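Long-range contact in N-acetylmuramoyl-L-alanine amidase XlyA (Bacillus subtilis, PDB 3RDR), which hydrolyses the bond between N-acetylmuramoyl groups and L-amino acids in cell-wall glycopeptides, through a zinc-containing catalytic domain of the T7 lysozyme fold: residues D10-M24 with A47-H60. Residues are numbered along the deposited sequence; the frame is centred on the assembly and turned at random.
Sequences DFIPVGANNRPGYAM and ARYLKNPDTTTSWH
A chi1 of -176° swings the D10 carboxylate away from its own backbone N, and the K51 chain bends at chi3 (-69°), so that the two side chains cross at about a right angle and bring carboxylate and ammonium together. Their salt bridge joins two loops of the T7 lysozyme-fold catalytic domain: the one after strand 7-9 and the one following helix 43-50. K51 NZ reaches the syn side of D10 OD1 at 2.9 Å, while K51 CD runs 3.4 Å from F11 O. Beside it, water 1 donates to D10 O and A47 O, stitching the loop to the C-terminal turn of the helix.

I12 continues inward: its CD1 packs on L50 CB (4.0 Å) and on the methylene of S58 (CB, 3.9 Å); L72 also touches I12. R19 NH1 holds I12 O from within the same loop, and E76 pairs with the guanidinium at NE. At the turn spanning A16 to R19, water 2 links N17 N to P53 O, bridging it to the N52-T55 turn. S58 OG donates to N18 O at 2.7 Å, tilted 29° from the carbonyl plane, and also receives the backbone N of W79. Farther along, beside I93 of the central sheet, M24 CE packs obliquely against the buried H60 ring, 3.7 Å from H60 CE1.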
loop_
_atom_site.group_PDB
_atom_site.type_symbol
_atom_site.label_atom_id
_atom_site.label_comp_id
_atom_site.label_asym_id
_atom_site.label_seq_id
_atom_site.Cartn_x
_atom_site.Cartn_y
_atom_site.Cartn_z
ATOM N N ASP A 10 -9.846 8.119 -5.066
ATOM C CA ASP A 10 -9.552 9.545 -5.063
ATOM C C ASP A 10 -8.132 9.675 -5.597
ATOM O O ASP A 10 -7.187 9.978 -4.867
ATOM C CB ASP A 10 -9.672 10.088 -3.637
ATOM C CG ASP A 10 -9.486 11.585 -3.563
ATOM O OD1 ASP A 10 -9.837 12.280 -4.536
ATOM O OD2 ASP A 10 -8.997 12.069 -2.519
ATOM N N PHE A 11 -8.009 9.435 -6.897
ATOM C CA PHE A 11 -6.732 9.456 -7.592
ATOM C C PHE A 11 -5.924 10.739 -7.562
ATOM O O PHE A 11 -6.462 11.847 -7.487
ATOM C CB PHE A 11 -6.930 9.047 -9.058
ATOM C CG PHE A 11 -7.384 7.621 -9.244
ATOM C CD1 PHE A 11 -7.654 7.130 -10.521
ATOM C CD2 PHE A 11 -7.555 6.775 -8.149
ATOM C CE1 PHE A 11 -8.088 5.819 -10.705
ATOM C CE2 PHE A 11 -7.987 5.464 -8.320
ATOM C CZ PHE A 11 -8.255 4.983 -9.601
ATOM N N ILE A 12 -4.611 10.552 -7.617
ATOM C CA ILE A 12 -3.654 11.640 -7.665
ATOM C C ILE A 12 -3.853 12.154 -9.090
ATOM O O ILE A 12 -4.031 11.357 -10.013
ATOM C CB ILE A 12 -2.220 11.094 -7.506
ATOM C CG1 ILE A 12 -2.008 10.597 -6.071
ATOM C CG2 ILE A 12 -1.208 12.155 -7.887
ATOM C CD1 ILE A 12 -0.762 9.738 -5.895
ATOM N N PRO A 13 -3.835 13.480 -9.296
ATOM C CA PRO A 13 -4.033 13.962 -10.668
ATOM C C PRO A 13 -2.985 13.523 -11.687
ATOM O O PRO A 13 -1.791 13.441 -11.391
ATOM C CB PRO A 13 -4.094 15.484 -10.495
ATOM C CG PRO A 13 -3.252 15.726 -9.274
ATOM C CD PRO A 13 -3.676 14.604 -8.356
ATOM N N VAL A 14 -3.456 13.232 -12.896
ATOM C CA VAL A 14 -2.590 12.820 -13.994
ATOM C C VAL A 14 -1.517 13.880 -14.203
ATOM O O VAL A 14 -1.794 15.071 -14.120
ATOM C CB VAL A 14 -3.410 12.658 -15.295
ATOM C CG1 VAL A 14 -2.484 12.489 -16.492
ATOM C CG2 VAL A 14 -4.337 11.457 -15.170
ATOM N N GLY A 15 -0.285 13.447 -14.455
ATOM C CA GLY A 15 0.794 14.394 -14.677
ATOM C C GLY A 15 1.530 14.878 -13.438
ATOM O O GLY A 15 2.552 15.558 -13.549
ATOM N N ALA A 16 1.025 14.540 -12.255
ATOM C CA ALA A 16 1.673 14.962 -11.015
ATOM C C ALA A 16 3.021 14.263 -10.887
ATOM O O ALA A 16 3.235 13.202 -11.470
ATOM C CB ALA A 16 0.784 14.623 -9.811
ATOM N N ASN A 17 3.932 14.863 -10.127
ATOM C CA ASN A 17 5.255 14.288 -9.928
ATOM C C ASN A 17 5.196 12.889 -9.315
ATOM O O ASN A 17 6.046 12.046 -9.615
ATOM C CB ASN A 17 6.106 15.208 -9.046
ATOM C CG ASN A 17 6.600 16.444 -9.791
ATOM O OD1 ASN A 17 7.089 17.396 -9.179
ATOM N ND2 ASN A 17 6.485 16.430 -11.117
ATOM N N ASN A 18 4.204 12.625 -8.465
ATOM C CA ASN A 18 4.121 11.298 -7.873
ATOM C C ASN A 18 3.130 10.367 -8.565
ATOM O O ASN A 18 2.642 9.410 -7.970
ATOM C CB ASN A 18 3.842 11.364 -6.363
ATOM C CG ASN A 18 2.478 11.911 -6.033
ATOM O OD1 ASN A 18 1.971 11.708 -4.925
ATOM N ND2 ASN A 18 1.874 12.609 -6.977
ATOM N N ARG A 19 2.817 10.669 -9.821
ATOM C CA ARG A 19 1.957 9.798 -10.614
ATOM C C ARG A 19 2.699 9.613 -11.936
ATOM O O ARG A 19 2.274 10.107 -12.982
ATOM C CB ARG A 19 0.565 10.399 -10.860
ATOM C CG ARG A 19 -0.322 9.445 -11.669
ATOM C CD ARG A 19 -1.816 9.786 -11.666
ATOM N NE ARG A 19 -2.543 8.856 -12.529
ATOM C CZ ARG A 19 -3.854 8.887 -12.766
ATOM N NH1 ARG A 19 -4.624 9.806 -12.202
ATOM N NH2 ARG A 19 -4.396 7.995 -13.585
ATOM N N PRO A 20 3.837 8.899 -11.893
ATOM C CA PRO A 20 4.662 8.638 -13.077
ATOM C C PRO A 20 3.862 8.082 -14.245
ATOM O O PRO A 20 4.171 8.361 -15.401
ATOM C CB PRO A 20 5.719 7.660 -12.555
ATOM C CG PRO A 20 5.012 6.963 -11.425
ATOM C CD PRO A 20 4.308 8.106 -10.746
ATOM N N GLY A 21 2.846 7.282 -13.936
ATOM C CA GLY A 21 1.995 6.730 -14.975
ATOM C C GLY A 21 2.540 5.670 -15.915
ATOM O O GLY A 21 2.081 5.577 -17.054
ATOM N N TYR A 22 3.509 4.870 -15.476
ATOM C CA TYR A 22 4.023 3.817 -16.348
ATOM C C TYR A 22 3.043 2.654 -16.320
ATOM O O TYR A 22 2.502 2.318 -15.262
ATOM C CB TYR A 22 5.392 3.324 -15.880
ATOM C CG TYR A 22 6.513 4.296 -16.141
ATOM C CD1 TYR A 22 6.890 4.628 -17.446
ATOM C CD2 TYR A 22 7.194 4.896 -15.081
ATOM C CE1 TYR A 22 7.921 5.539 -17.687
ATOM C CE2 TYR A 22 8.220 5.802 -15.309
ATOM C CZ TYR A 22 8.580 6.123 -16.610
ATOM O OH TYR A 22 9.592 7.033 -16.821
ATOM N N ALA A 23 2.804 2.048 -17.482
ATOM C CA ALA A 23 1.891 0.916 -17.567
ATOM C C ALA A 23 2.411 -0.195 -16.665
ATOM O O ALA A 23 3.616 -0.465 -16.622
ATOM C CB ALA A 23 1.796 0.417 -19.002
ATOM N N MET A 24 1.500 -0.840 -15.948
ATOM C CA MET A 24 1.890 -1.915 -15.051
ATOM C C MET A 24 0.936 -3.097 -15.064
ATOM O O MET A 24 -0.278 -2.935 -15.088
ATOM C CB MET A 24 2.008 -1.393 -13.608
ATOM C CG MET A 24 2.288 -2.486 -12.566
ATOM S SD MET A 24 2.401 -1.896 -10.845
ATOM C CE MET A 24 0.670 -1.906 -10.344
ATOM N N ALA A 47 -4.842 10.344 1.517
ATOM C CA ALA A 47 -5.359 10.613 0.175
ATOM C C ALA A 47 -5.171 12.089 -0.170
ATOM O O ALA A 47 -4.806 12.436 -1.294
ATOM C CB ALA A 47 -6.834 10.248 0.100
ATOM N N ARG A 48 -5.432 12.950 0.808
ATOM C CA ARG A 48 -5.294 14.391 0.632
ATOM C C ARG A 48 -3.819 14.757 0.497
ATOM O O ARG A 48 -3.441 15.540 -0.376
ATOM C CB ARG A 48 -5.915 15.135 1.824
ATOM C CG ARG A 48 -5.918 16.651 1.675
ATOM C CD ARG A 48 -6.720 17.357 2.772
ATOM N NE ARG A 48 -6.079 17.305 4.089
ATOM C CZ ARG A 48 -6.254 16.332 4.984
ATOM N NH1 ARG A 48 -7.057 15.310 4.721
ATOM N NH2 ARG A 48 -5.624 16.385 6.152
ATOM N N TYR A 49 -2.982 14.185 1.356
ATOM C CA TYR A 49 -1.557 14.465 1.299
ATOM C C TYR A 49 -0.939 14.116 -0.058
ATOM O O TYR A 49 -0.185 14.908 -0.632
ATOM C CB TYR A 49 -0.814 13.690 2.385
ATOM C CG TYR A 49 0.681 13.651 2.150
ATOM C CD1 TYR A 49 1.477 14.766 2.403
ATOM C CD2 TYR A 49 1.291 12.515 1.619
ATOM C CE1 TYR A 49 2.850 14.753 2.131
ATOM C CE2 TYR A 49 2.661 12.491 1.342
ATOM C CZ TYR A 49 3.432 13.613 1.600
ATOM O OH TYR A 49 4.785 13.602 1.313
ATOM N N LEU A 50 -1.253 12.928 -0.565
ATOM C CA LEU A 50 -0.696 12.475 -1.836
ATOM C C LEU A 50 -1.013 13.365 -3.034
ATOM O O LEU A 50 -0.310 13.318 -4.046
ATOM C CB LEU A 50 -1.134 11.028 -2.119
ATOM C CG LEU A 50 -0.446 9.965 -1.245
ATOM C CD1 LEU A 50 -1.017 8.581 -1.524
ATOM C CD2 LEU A 50 1.053 9.980 -1.524
ATOM N N LYS A 51 -2.051 14.185 -2.925
ATOM C CA LYS A 51 -2.413 15.067 -4.024
ATOM C C LYS A 51 -1.695 16.415 -4.001
ATOM O O LYS A 51 -1.915 17.248 -4.874
ATOM C CB LYS A 51 -3.933 15.254 -4.073
ATOM C CG LYS A 51 -4.657 13.939 -4.346
ATOM C CD LYS A 51 -6.025 14.124 -4.986
ATOM C CE LYS A 51 -7.022 14.740 -4.034
ATOM N NZ LYS A 51 -8.395 14.749 -4.616
ATOM N N ASN A 52 -0.828 16.624 -3.012
ATOM C CA ASN A 52 -0.058 17.864 -2.934
ATOM C C ASN A 52 0.974 17.823 -4.058
ATOM O O ASN A 52 1.715 16.852 -4.188
ATOM C CB ASN A 52 0.659 17.992 -1.585
ATOM C CG ASN A 52 -0.187 18.692 -0.537
ATOM O OD1 ASN A 52 -0.785 19.732 -0.807
ATOM N ND2 ASN A 52 -0.226 18.135 0.670
ATOM N N PRO A 53 1.036 18.882 -4.884
ATOM C CA PRO A 53 1.964 18.990 -6.016
ATOM C C PRO A 53 3.435 18.706 -5.736
ATOM O O PRO A 53 4.179 18.351 -6.649
ATOM C CB PRO A 53 1.743 20.423 -6.504
ATOM C CG PRO A 53 0.296 20.641 -6.215
ATOM C CD PRO A 53 0.163 20.068 -4.819
ATOM N N ASP A 54 3.859 18.862 -4.487
ATOM C CA ASP A 54 5.261 18.636 -4.149
ATOM C C ASP A 54 5.640 17.238 -3.658
ATOM O O ASP A 54 6.816 16.966 -3.430
ATOM C CB ASP A 54 5.724 19.682 -3.130
ATOM C CG ASP A 54 4.599 20.165 -2.240
ATOM O OD1 ASP A 54 3.912 19.314 -1.643
ATOM O OD2 ASP A 54 4.406 21.398 -2.137
ATOM N N THR A 55 4.661 16.355 -3.498
ATOM C CA THR A 55 4.944 14.994 -3.044
ATOM C C THR A 55 5.616 14.204 -4.165
ATOM O O THR A 55 5.312 14.403 -5.343
ATOM C CB THR A 55 3.654 14.262 -2.626
ATOM O OG1 THR A 55 2.790 14.139 -3.762
ATOM C CG2 THR A 55 2.938 15.033 -1.530
ATOM N N THR A 56 6.527 13.307 -3.797
ATOM C CA THR A 56 7.236 12.502 -4.785
ATOM C C THR A 56 6.995 10.999 -4.624
ATOM O O THR A 56 7.265 10.217 -5.545
ATOM C CB THR A 56 8.758 12.780 -4.729
ATOM O OG1 THR A 56 9.209 12.701 -3.371
ATOM C CG2 THR A 56 9.070 14.177 -5.284
ATOM N N THR A 57 6.489 10.594 -3.461
ATOM C CA THR A 57 6.214 9.180 -3.207
ATOM C C THR A 57 4.740 8.878 -3.470
ATOM O O THR A 57 3.890 9.759 -3.352
ATOM C CB THR A 57 6.565 8.795 -1.740
ATOM O OG1 THR A 57 7.987 8.838 -1.566
ATOM C CG2 THR A 57 6.080 7.392 -1.412
ATOM N N SER A 58 4.438 7.636 -3.838
ATOM C CA SER A 58 3.055 7.254 -4.100
ATOM C C SER A 58 2.869 5.746 -4.095
ATOM O O SER A 58 3.786 4.993 -4.425
ATOM C CB SER A 58 2.587 7.812 -5.450
ATOM O OG SER A 58 3.285 7.197 -6.520
ATOM N N TRP A 59 1.675 5.320 -3.705
ATOM C CA TRP A 59 1.323 3.910 -3.662
ATOM C C TRP A 59 -0.151 3.811 -4.038
ATOM O O TRP A 59 -0.829 4.833 -4.180
ATOM C CB TRP A 59 1.599 3.327 -2.269
ATOM C CG TRP A 59 0.971 4.097 -1.173
ATOM C CD1 TRP A 59 -0.252 3.878 -0.612
ATOM C CD2 TRP A 59 1.518 5.247 -0.512
ATOM N NE1 TRP A 59 -0.500 4.819 0.358
ATOM C CE2 TRP A 59 0.569 5.671 0.439
ATOM C CE3 TRP A 59 2.720 5.957 -0.632
ATOM C CZ2 TRP A 59 0.781 6.777 1.272
ATOM C CZ3 TRP A 59 2.933 7.059 0.198
ATOM C CH2 TRP A 59 1.964 7.456 1.136
ATOM N N HIS A 60 -0.654 2.590 -4.181
ATOM C CA HIS A 60 -2.030 2.385 -4.622
ATOM C C HIS A 60 -3.154 2.440 -3.593
ATOM O O HIS A 60 -4.195 3.052 -3.849
ATOM C CB HIS A 60 -2.091 1.057 -5.386
ATOM C CG HIS A 60 -1.030 0.931 -6.433
ATOM N ND1 HIS A 60 -1.232 1.297 -7.748
ATOM C CD2 HIS A 60 0.270 0.561 -6.342
ATOM C CE1 HIS A 60 -0.101 1.160 -8.419
ATOM N NE2 HIS A 60 0.825 0.716 -7.590
HETATM O O HOH W 1 -5.002 10.347 -3.201
HETATM O O HOH W 2 3.216 17.436 -9.065
HETATM O O HOH W 3 3.302 15.383 -6.957
#